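Local coordinates for protein beta-gamma-crystallin (Geodia cydonium, PDB 4IAU) that is of unknown function but binds calcium and belongs to the beta/gamma-crystallin family, built on Greek key strand motifs, at residues 14-19 against 27-32; 36-41 against 115-120. All blocks are in the same frame, centred on the assembly; numbering follows the deposited sequence. Where two conformers were deposited one is given.

The two contacts sit about 19 Å apart, centre to centre, and differ in what they join. Contact 1 is local: it brings strand 15-18 against the residues leading into strand 31-36, far from the calcium site, and is half core, half surface, with aromatic rings inside and polar groups outside. Contact 2 lies close to the centre of the chain, is long-range in sequence, and joins strand 38-42 to strand 115-118 of the other half by apolar side-chain ends. Strand 31-36 leads directly into strand 38-42, and the ring of W39 packs on the backbone of F18, its CZ2 3.5 Å from F18 O, so the two contacts touch.

Contact 1: residues 14-19 against 27-32; sequences SSQDFT and TDFARV
F18 and F29 come at each other from opposite directions, and their ring ends make the tight part of this contact. F18 CZ lies 3.8 Å from F29 CE2, and the F29 CZ atom lies equally near. The ring planes are 83° apart with centroids separated by 5.7 Å, an oblique meeting of two buried rings. In F29, CG stands anti to the carbonyl carbon (chi1 -68°), which turns the ring toward strand 15-18; T27 CG2 lies over one face near its rim, 3.6 Å above the ring plane. F29 also touches L8 of strand 5-9, and F76 meets F18 edge-to-face. Replacing F18 with an alanine would probably open a gap beside F29 and take from F76 the ring it meets edge-to-face.

Toward solvent the fit is slacker. Q16, extended along its chain, crosses F29 at a slant and sets OE1 in the plane of the ring at its edge, 4.0 Å from F29 CZ. S14 gives just its carbonyl oxygen, near the same ring's edge, while its hydroxyl is bonded to T10. Both residues are exposed. With rings inside and oxygens at the rim facing the weakly positive edge of F29, the contact is probably held chiefly by burial and dispersion, the oxygens at 4.0 Å and beyond adding little.

Contact 2: residues 36-41 against 115-120; sequences KGMWIF and SALISQ
L117 meets I40 tip to tip, its CD1 methyl 3.7 Å from I40 CD1, each branch reaching out from its own strand toward the other. Both chains are stretched to do so: in I40 the CD1 methyl is anti to CA (chi2 173°), and in L117 the CD1 branch is likewise anti to CA (chi2 170°). The backbones stay far apart, with 10.1 Å between the CA atoms of M38 and S119, the closest such pair. M38, modelled as selenomethionine, also leans in with its CE methyl 4.4 Å from L117 CD1, but this is a loose touch, and a doubtful one, since M38 has two conformers. Y89 and F94 touch both I40 and L117, while K59 and V79 also touch L117, so the small methyl contact sits within a larger buried patch.

The two strands belong to separate antiparallel sheets, 38-42 in the first half of the chain and 115-118 in the second, consistent with an interface between two beta/gamma-crystallin domains. L117 follows closely on S114, a ligand of the calcium ion, with about 12 Å between their side chains.

On the far side of strand 38-42, the indole of W39 gives its NE1 proton to K36 O at 3.3 Å, the acceptor lying almost in the ring plane (N-H...O 150°). The bond spans G37, the residue between strand 31-36 and the next strand; at its backbone angles a CB would press against the carbonyl oxygen of K36. The N of G37 is bonded to the carboxylate of E62.

Contact 1: residues 14-19 against 27-32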
# COMPACT_ATOMS: atom_id res chain seq x y z
N SER A 14 -8.71 -9.92 -23.32
CA SER A 14 -7.26 -9.82 -23.49
C SER A 14 -6.60 -9.72 -22.13
O SER A 14 -7.07 -8.99 -21.25
CB SER A 14 -6.84 -8.65 -24.37
OG SER A 14 -7.20 -7.44 -23.73
N SER A 15 -5.49 -10.35 -21.95
CA SER A 15 -4.83 -10.48 -20.65
C SER A 15 -3.41 -9.97 -20.71
O SER A 15 -2.72 -10.07 -21.72
CB SER A 15 -4.88 -11.89 -20.15
OG SER A 15 -4.36 -12.80 -21.07
N GLN A 16 -2.96 -9.45 -19.55
CA GLN A 16 -1.57 -9.06 -19.39
C GLN A 16 -1.17 -9.32 -17.96
O GLN A 16 -1.96 -9.13 -17.03
CB GLN A 16 -1.40 -7.57 -19.73
CG GLN A 16 0.06 -7.15 -19.83
CD GLN A 16 0.26 -5.76 -20.33
OE1 GLN A 16 -0.69 -5.01 -20.57
NE2 GLN A 16 1.52 -5.37 -20.50
N ASP A 17 0.11 -9.71 -17.79
CA ASP A 17 0.66 -9.89 -16.46
C ASP A 17 1.59 -8.70 -16.14
O ASP A 17 2.25 -8.17 -17.00
CB ASP A 17 1.46 -11.17 -16.38
CG ASP A 17 0.65 -12.44 -16.61
OD1 ASP A 17 -0.56 -12.39 -16.53
OD2 ASP A 17 1.33 -13.49 -16.91
N PHE A 18 1.60 -8.33 -14.85
CA PHE A 18 2.42 -7.26 -14.35
C PHE A 18 3.20 -7.74 -13.14
O PHE A 18 2.70 -8.51 -12.32
CB PHE A 18 1.53 -6.09 -13.93
CG PHE A 18 0.74 -5.52 -15.09
CD1 PHE A 18 -0.50 -6.09 -15.42
CD2 PHE A 18 1.22 -4.46 -15.83
CE1 PHE A 18 -1.23 -5.61 -16.50
CE2 PHE A 18 0.48 -3.97 -16.90
CZ PHE A 18 -0.72 -4.55 -17.24
N THR A 19 4.44 -7.21 -13.00
CA THR A 19 5.32 -7.57 -11.91
C THR A 19 5.86 -6.33 -11.22
O THR A 19 6.70 -6.45 -10.33
CB THR A 19 6.51 -8.40 -12.39
OG1 THR A 19 7.23 -7.68 -13.38
CG2 THR A 19 6.00 -9.70 -13.04
N THR A 27 -4.81 0.67 -20.90
CA THR A 27 -5.81 -0.34 -21.07
C THR A 27 -6.79 -0.32 -19.91
O THR A 27 -6.38 -0.14 -18.77
CB THR A 27 -5.15 -1.73 -21.14
OG1 THR A 27 -4.36 -1.82 -22.33
CG2 THR A 27 -6.18 -2.86 -21.26
N ASP A 28 -8.07 -0.52 -20.19
CA ASP A 28 -9.11 -0.68 -19.19
C ASP A 28 -9.24 -2.16 -18.86
O ASP A 28 -9.62 -2.98 -19.72
CB ASP A 28 -10.44 -0.16 -19.67
CG ASP A 28 -10.54 1.34 -19.81
OD1 ASP A 28 -9.68 2.06 -19.33
OD2 ASP A 28 -11.54 1.79 -20.40
N PHE A 29 -8.93 -2.55 -17.62
CA PHE A 29 -9.05 -3.91 -17.17
C PHE A 29 -10.31 -4.11 -16.34
O PHE A 29 -10.73 -3.18 -15.60
CB PHE A 29 -7.80 -4.31 -16.40
CG PHE A 29 -6.54 -4.42 -17.25
CD1 PHE A 29 -6.40 -5.46 -18.16
CD2 PHE A 29 -5.49 -3.53 -17.13
CE1 PHE A 29 -5.27 -5.59 -18.93
CE2 PHE A 29 -4.36 -3.69 -17.85
CZ PHE A 29 -4.22 -4.71 -18.77
N ALA A 30 -10.87 -5.29 -16.42
CA ALA A 30 -12.13 -5.63 -15.76
C ALA A 30 -11.99 -6.78 -14.74
O ALA A 30 -12.83 -6.84 -13.83
CB ALA A 30 -13.17 -5.99 -16.79
N ARG A 31 -11.06 -7.69 -14.91
CA ARG A 31 -10.92 -8.87 -14.04
C ARG A 31 -9.47 -9.01 -13.64
O ARG A 31 -8.56 -8.53 -14.32
CB ARG A 31 -11.45 -10.14 -14.72
CG ARG A 31 -12.93 -10.08 -14.99
CD ARG A 31 -13.55 -11.45 -15.37
NE ARG A 31 -13.06 -11.90 -16.58
CZ ARG A 31 -13.01 -13.15 -16.99
NH1 ARG A 31 -13.33 -14.20 -16.24
NH2 ARG A 31 -12.51 -13.32 -18.20
N VAL A 32 -9.28 -9.70 -12.52
CA VAL A 32 -7.97 -9.75 -11.86
C VAL A 32 -7.74 -11.11 -11.23
O VAL A 32 -8.67 -11.73 -10.69
CB VAL A 32 -7.91 -8.65 -10.78
CG1 VAL A 32 -9.00 -8.80 -9.72
CG2 VAL A 32 -6.52 -8.56 -10.13

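Contact 2: residues 36-41 against 115-120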
# COMPACT_ATOMS: atom_id res chain seq x y z
N LYS A 36 1.07 -13.75 -7.26
CA LYS A 36 2.15 -13.67 -6.28
C LYS A 36 2.08 -12.31 -5.60
O LYS A 36 2.01 -11.27 -6.24
CB LYS A 36 3.55 -13.81 -6.88
CG LYS A 36 3.81 -15.07 -7.66
CD LYS A 36 5.26 -15.00 -8.27
CE LYS A 36 5.52 -16.17 -9.11
NZ LYS A 36 6.87 -15.88 -9.71
N GLY A 37 2.16 -12.32 -4.28
CA GLY A 37 2.30 -11.10 -3.50
C GLY A 37 0.95 -10.52 -3.12
O GLY A 37 -0.05 -11.21 -2.94
N MSE A 38 0.94 -9.19 -2.93
CA MSE A 38 -0.23 -8.44 -2.53
C MSE A 38 -0.23 -7.15 -3.36
O MSE A 38 0.82 -6.52 -3.49
CB MSE A 38 -0.20 -8.09 -1.05
CG MSE A 38 -0.32 -9.28 -0.16
SE MSE A 38 -0.44 -8.71 1.72
CE MSE A 38 -0.77 -6.85 1.38
N TRP A 39 -1.38 -6.77 -3.90
CA TRP A 39 -1.46 -5.64 -4.76
C TRP A 39 -2.59 -4.70 -4.33
O TRP A 39 -3.60 -5.13 -3.81
CB TRP A 39 -1.72 -6.08 -6.22
CG TRP A 39 -0.57 -6.79 -6.84
CD1 TRP A 39 -0.13 -8.05 -6.56
CD2 TRP A 39 0.31 -6.28 -7.84
NE1 TRP A 39 0.97 -8.36 -7.34
CE2 TRP A 39 1.25 -7.29 -8.14
CE3 TRP A 39 0.38 -5.06 -8.56
CZ2 TRP A 39 2.26 -7.11 -9.10
CZ3 TRP A 39 1.38 -4.88 -9.51
CH2 TRP A 39 2.31 -5.91 -9.76
N ILE A 40 -2.43 -3.42 -4.64
CA ILE A 40 -3.46 -2.43 -4.39
C ILE A 40 -3.77 -1.78 -5.72
O ILE A 40 -2.88 -1.42 -6.50
CB ILE A 40 -3.04 -1.35 -3.35
CG1 ILE A 40 -2.36 -1.98 -2.16
CG2 ILE A 40 -4.28 -0.56 -2.93
CD1 ILE A 40 -1.77 -1.06 -1.16
N PHE A 41 -5.07 -1.62 -5.98
CA PHE A 41 -5.64 -1.05 -7.19
C PHE A 41 -6.36 0.23 -6.84
O PHE A 41 -7.02 0.29 -5.79
CB PHE A 41 -6.57 -2.03 -7.90
CG PHE A 41 -5.88 -3.36 -8.19
CD1 PHE A 41 -5.80 -4.31 -7.17
CD2 PHE A 41 -5.30 -3.60 -9.44
CE1 PHE A 41 -5.06 -5.46 -7.44
CE2 PHE A 41 -4.55 -4.74 -9.66
CZ PHE A 41 -4.44 -5.64 -8.64
N SER A 115 -1.46 6.21 6.28
CA SER A 115 -1.89 4.83 6.38
C SER A 115 -0.67 3.92 6.27
O SER A 115 0.44 4.36 5.93
CB SER A 115 -2.96 4.46 5.34
OG SER A 115 -2.47 4.59 4.00
N ALA A 116 -0.87 2.62 6.58
CA ALA A 116 0.24 1.69 6.56
C ALA A 116 -0.27 0.26 6.42
O ALA A 116 -1.35 -0.07 6.91
CB ALA A 116 1.08 1.75 7.83
N LEU A 117 0.56 -0.58 5.80
CA LEU A 117 0.39 -2.01 5.79
C LEU A 117 1.60 -2.63 6.47
O LEU A 117 2.72 -2.46 6.00
CB LEU A 117 0.27 -2.56 4.36
CG LEU A 117 -1.00 -2.11 3.65
CD1 LEU A 117 -0.94 -2.48 2.16
CD2 LEU A 117 -2.24 -2.72 4.29
N ILE A 118 1.36 -3.36 7.58
CA ILE A 118 2.45 -4.04 8.27
C ILE A 118 2.29 -5.52 7.96
O ILE A 118 1.33 -6.16 8.41
CB ILE A 118 2.49 -3.78 9.77
CG1 ILE A 118 2.56 -2.28 10.06
CG2 ILE A 118 3.67 -4.52 10.37
CD1 ILE A 118 2.66 -1.88 11.52
N SER A 119 3.24 -6.08 7.22
CA SER A 119 3.20 -7.50 6.90
C SER A 119 3.99 -8.34 7.90
O SER A 119 3.61 -9.48 8.18
CB SER A 119 3.71 -7.78 5.48
OG SER A 119 3.69 -9.18 5.18
N GLN A 120 5.09 -7.84 8.41
CA GLN A 120 5.96 -8.61 9.27
C GLN A 120 6.56 -7.69 10.31
O GLN A 120 6.87 -6.54 10.01
CB GLN A 120 7.10 -9.25 8.46
CG GLN A 120 7.77 -10.42 9.11
CD GLN A 120 8.92 -10.90 8.24
OE1 GLN A 120 8.84 -12.00 7.61
NE2 GLN A 120 9.99 -10.23 7.88